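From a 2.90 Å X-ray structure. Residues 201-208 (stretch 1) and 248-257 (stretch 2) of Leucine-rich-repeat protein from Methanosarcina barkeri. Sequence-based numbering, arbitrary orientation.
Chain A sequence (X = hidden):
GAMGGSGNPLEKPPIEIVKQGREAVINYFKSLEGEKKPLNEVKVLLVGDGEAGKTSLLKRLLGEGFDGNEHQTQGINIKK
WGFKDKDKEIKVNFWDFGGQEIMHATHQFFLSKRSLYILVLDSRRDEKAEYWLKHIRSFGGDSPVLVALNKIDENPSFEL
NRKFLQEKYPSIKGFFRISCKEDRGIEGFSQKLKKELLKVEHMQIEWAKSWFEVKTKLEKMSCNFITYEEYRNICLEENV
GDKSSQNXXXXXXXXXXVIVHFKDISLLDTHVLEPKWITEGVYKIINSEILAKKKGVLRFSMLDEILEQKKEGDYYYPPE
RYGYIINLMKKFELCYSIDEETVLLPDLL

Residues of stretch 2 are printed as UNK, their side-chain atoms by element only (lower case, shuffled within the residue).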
# COMPACT_ATOMS: atom_id res chain seq x y z
N GLU A 201 -12.19 -7.43 -10.32
CA GLU A 201 -12.99 -6.71 -11.31
C GLU A 201 -12.17 -6.06 -12.43
O GLU A 201 -12.60 -6.05 -13.59
CB GLU A 201 -13.87 -5.65 -10.64
CG GLU A 201 -15.00 -6.23 -9.79
CD GLU A 201 -16.13 -5.25 -9.55
OE1 GLU A 201 -16.49 -5.03 -8.37
OE2 GLU A 201 -16.66 -4.68 -10.54
N HIS A 202 -11.00 -5.53 -12.09
CA HIS A 202 -10.17 -4.81 -13.08
C HIS A 202 -9.15 -5.71 -13.79
O HIS A 202 -8.23 -5.22 -14.45
CB HIS A 202 -9.47 -3.61 -12.43
CG HIS A 202 -8.27 -3.96 -11.62
ND1 HIS A 202 -8.35 -4.48 -10.34
CD2 HIS A 202 -6.95 -3.86 -11.90
CE1 HIS A 202 -7.13 -4.69 -9.87
NE2 HIS A 202 -6.26 -4.32 -10.80
N MET A 203 -9.33 -7.03 -13.68
CA MET A 203 -8.50 -7.99 -14.41
C MET A 203 -8.97 -8.08 -15.86
O MET A 203 -8.15 -8.24 -16.77
CB MET A 203 -8.57 -9.37 -13.75
CG MET A 203 -7.25 -10.12 -13.76
SD MET A 203 -6.04 -9.32 -12.70
CE MET A 203 -4.58 -10.30 -13.05
N GLN A 204 -10.28 -7.99 -16.07
CA GLN A 204 -10.88 -8.03 -17.40
C GLN A 204 -10.77 -6.69 -18.14
O GLN A 204 -10.92 -6.64 -19.36
CB GLN A 204 -12.35 -8.44 -17.31
CG GLN A 204 -12.57 -9.81 -16.68
CD GLN A 204 -11.98 -10.94 -17.50
OE1 GLN A 204 -12.24 -11.06 -18.70
NE2 GLN A 204 -11.16 -11.78 -16.86
N ILE A 205 -10.52 -5.61 -17.40
CA ILE A 205 -10.38 -4.27 -17.99
C ILE A 205 -9.12 -4.20 -18.86
O ILE A 205 -8.08 -4.78 -18.51
CB ILE A 205 -10.37 -3.16 -16.92
CG1 ILE A 205 -11.73 -3.10 -16.22
CG2 ILE A 205 -10.03 -1.81 -17.53
CD1 ILE A 205 -11.79 -2.15 -15.03
N GLU A 206 -9.22 -3.49 -19.98
CA GLU A 206 -8.13 -3.40 -20.96
C GLU A 206 -7.77 -1.95 -21.26
O GLU A 206 -8.62 -1.05 -21.23
CB GLU A 206 -8.49 -4.15 -22.24
CG GLU A 206 -9.87 -3.83 -22.82
CD GLU A 206 -10.17 -4.60 -24.09
OE1 GLU A 206 -9.59 -5.69 -24.30
OE2 GLU A 206 -11.01 -4.12 -24.89
N TRP A 207 -6.49 -1.74 -21.57
CA TRP A 207 -5.90 -0.40 -21.73
C TRP A 207 -5.39 -0.17 -23.15
O TRP A 207 -5.10 -1.12 -23.88
CB TRP A 207 -4.71 -0.26 -20.79
CG TRP A 207 -5.04 0.12 -19.38
CD1 TRP A 207 -6.26 0.10 -18.78
CD2 TRP A 207 -4.11 0.54 -18.39
NE1 TRP A 207 -6.15 0.51 -17.47
CE2 TRP A 207 -4.84 0.78 -17.20
CE3 TRP A 207 -2.72 0.74 -18.38
CZ2 TRP A 207 -4.23 1.21 -16.03
CZ3 TRP A 207 -2.12 1.18 -17.21
CH2 TRP A 207 -2.87 1.41 -16.05
N ALA A 208 -5.24 1.10 -23.51
CA ALA A 208 -4.55 1.49 -24.74
C ALA A 208 -3.04 1.37 -24.55
O ALA A 208 -2.56 1.30 -23.42
CB ALA A 208 -4.93 2.91 -25.14
N UNK A 248 -8.38 9.35 -15.08
CA UNK A 248 -8.74 7.94 -14.93
C UNK A 248 -7.48 7.09 -14.75
O UNK A 248 -7.50 6.09 -14.02
o UNK A 248 -10.70 8.24 -16.34
c UNK A 248 -9.53 7.43 -16.16
c UNK A 248 -9.96 5.98 -15.98
N UNK A 249 -6.40 7.50 -15.39
CA UNK A 249 -5.14 6.75 -15.37
C UNK A 249 -4.45 6.80 -14.00
O UNK A 249 -3.93 5.79 -13.53
c UNK A 249 -2.83 6.59 -16.63
c UNK A 249 -4.20 7.27 -16.46
c UNK A 249 -2.11 7.17 -17.84
c UNK A 249 -2.96 5.08 -16.76
N UNK A 250 -4.43 7.97 -13.36
CA UNK A 250 -3.83 8.12 -12.02
C UNK A 250 -4.58 7.31 -10.96
O UNK A 250 -3.96 6.79 -10.03
c UNK A 250 -3.71 9.59 -11.54
c UNK A 250 -2.70 10.34 -12.38
c UNK A 250 -5.06 10.30 -11.56
N UNK A 251 -5.90 7.23 -11.09
CA UNK A 251 -6.72 6.43 -10.18
C UNK A 251 -6.32 4.96 -10.25
O UNK A 251 -6.23 4.29 -9.22
c UNK A 251 -8.21 6.59 -10.50
o UNK A 251 -7.93 8.91 -9.99
c UNK A 251 -8.74 7.97 -10.15
o UNK A 251 -9.97 8.13 -10.05
N UNK A 252 -6.08 4.47 -11.46
CA UNK A 252 -5.56 3.11 -11.66
C UNK A 252 -4.15 2.97 -11.12
O UNK A 252 -3.87 2.08 -10.32
c UNK A 252 -9.20 0.89 -14.51
c UNK A 252 -7.71 2.77 -14.47
c UNK A 252 -8.88 2.18 -14.91
c UNK A 252 -5.57 2.74 -13.15
c UNK A 252 -8.34 0.20 -13.67
c UNK A 252 -6.85 2.10 -13.62
c UNK A 252 -7.17 0.80 -13.23
N UNK A 253 -3.26 3.86 -11.56
CA UNK A 253 -1.85 3.84 -11.13
C UNK A 253 -1.69 3.90 -9.61
O UNK A 253 -0.78 3.29 -9.05
c UNK A 253 -0.38 6.24 -13.84
c UNK A 253 0.20 3.82 -13.61
c UNK A 253 -1.07 5.00 -11.78
c UNK A 253 -0.83 4.90 -13.29
N UNK A 254 -2.58 4.63 -8.95
CA UNK A 254 -2.62 4.68 -7.49
C UNK A 254 -3.00 3.33 -6.90
O UNK A 254 -2.35 2.84 -5.98
n UNK A 254 -4.78 5.94 -4.91
c UNK A 254 -3.60 5.75 -7.02
o UNK A 254 -2.54 6.03 -4.89
c UNK A 254 -3.60 5.92 -5.51
N UNK A 255 -4.05 2.73 -7.45
CA UNK A 255 -4.53 1.42 -7.00
C UNK A 255 -3.56 0.29 -7.33
O UNK A 255 -3.45 -0.68 -6.57
o UNK A 255 -6.63 3.09 -6.48
o UNK A 255 -8.16 1.90 -7.50
c UNK A 255 -5.90 1.12 -7.61
c UNK A 255 -6.97 2.11 -7.17
N UNK A 256 -2.85 0.41 -8.44
CA UNK A 256 -1.83 -0.57 -8.84
C UNK A 256 -0.56 -0.46 -8.01
O UNK A 256 0.24 -1.39 -7.96
c UNK A 256 -1.49 -0.43 -10.32
c UNK A 256 -2.17 -0.42 -12.73
c UNK A 256 -2.60 -0.77 -11.32
c UNK A 256 -3.00 -2.24 -11.22
N UNK A 257 -0.36 0.70 -7.38
CA UNK A 257 0.81 0.93 -6.53
C UNK A 257 2.01 1.51 -7.28
O UNK A 257 3.12 1.51 -6.76

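Position 248 carries one side-chain carbon bonded to one oxygen and one carbon, and it does not reach stretch 1; this branched hydroxyl side chain is Thr 248. Position 249 has four carbons forked at the second. Its CA-to-CB bond points sideways to stretch 1, yet its end comes nearer, and a terminal carbon lies over a face of the indole of Trp 207. The fork identifies Leu 249, whose CD1 lies 3.7 Å from CH2 of Trp 207; with chi1 t and chi2 p, Leu 249 CD1 sits 4.2 Å from the centroid of the six-membered ring of Trp 207, a CH-pi contact.

At position 250 a single carbon bears two more, a fork at the first carbon that defines Val 250; it is buried, but out of reach of stretch 1. Position 251 has two carbons, the second carrying two oxygens, and likewise makes no contact. The carboxylate alone does not exclude a longer acid, but the two-carbon count does, giving Asp 251.

Position 252 shows one carbon followed by a ring of six carbons without a hydroxyl, its CA-to-CB bond pointing toward stretch 1 and its ring lying among His 202, Ile 205 and Trp 207. This is Phe 252. Its CB packs 3.5 Å from CZ2 of Trp 207, near the indole plane, while its ring edge meets His 202 CB at 4.2 Å from CE1 and Ile 205 CD1 at 4.0 Å from CZ.

Position 253 again has four carbons forked at the second, but it makes no contact with stretch 1, although its end comes nearer than its sideways CA-to-CB bond suggests; it is Leu 253. Position 254 has two carbons, the second with one oxygen and one nitrogen, the amide of Asn 254, which lies far from stretch 1. Position 255 repeats the two-carbon carboxylate pattern and is Asp 255; its CA-to-CB bond points toward stretch 1, but the side chain makes no contact there.

The four carbons of position 256, forked at the second, approach both His 202 and Trp 207. They belong to Leu 256, whose CD2 lies 3.9 Å from NE2 of His 202 and whose CD1 lies 3.9 Å from CH2 of Trp 207. Position 257 has no side-chain atoms and a positive phi just after the helix, where a CB would be jammed against the preceding carbonyl oxygen: Gly 257.

No hydrogen bond joins the stretches, so the contact rests on packing. Leu 249, Phe 252 and Leu 256 recur at intervals of three and four residues and together engage Trp 207. The indole directs its edge at the face of Phe 252, with the five-membered ring centroid 5.1 Å from the phenyl centroid and the planes at 79°.

Stretch 2 (248-257) TLVDFLNDLG
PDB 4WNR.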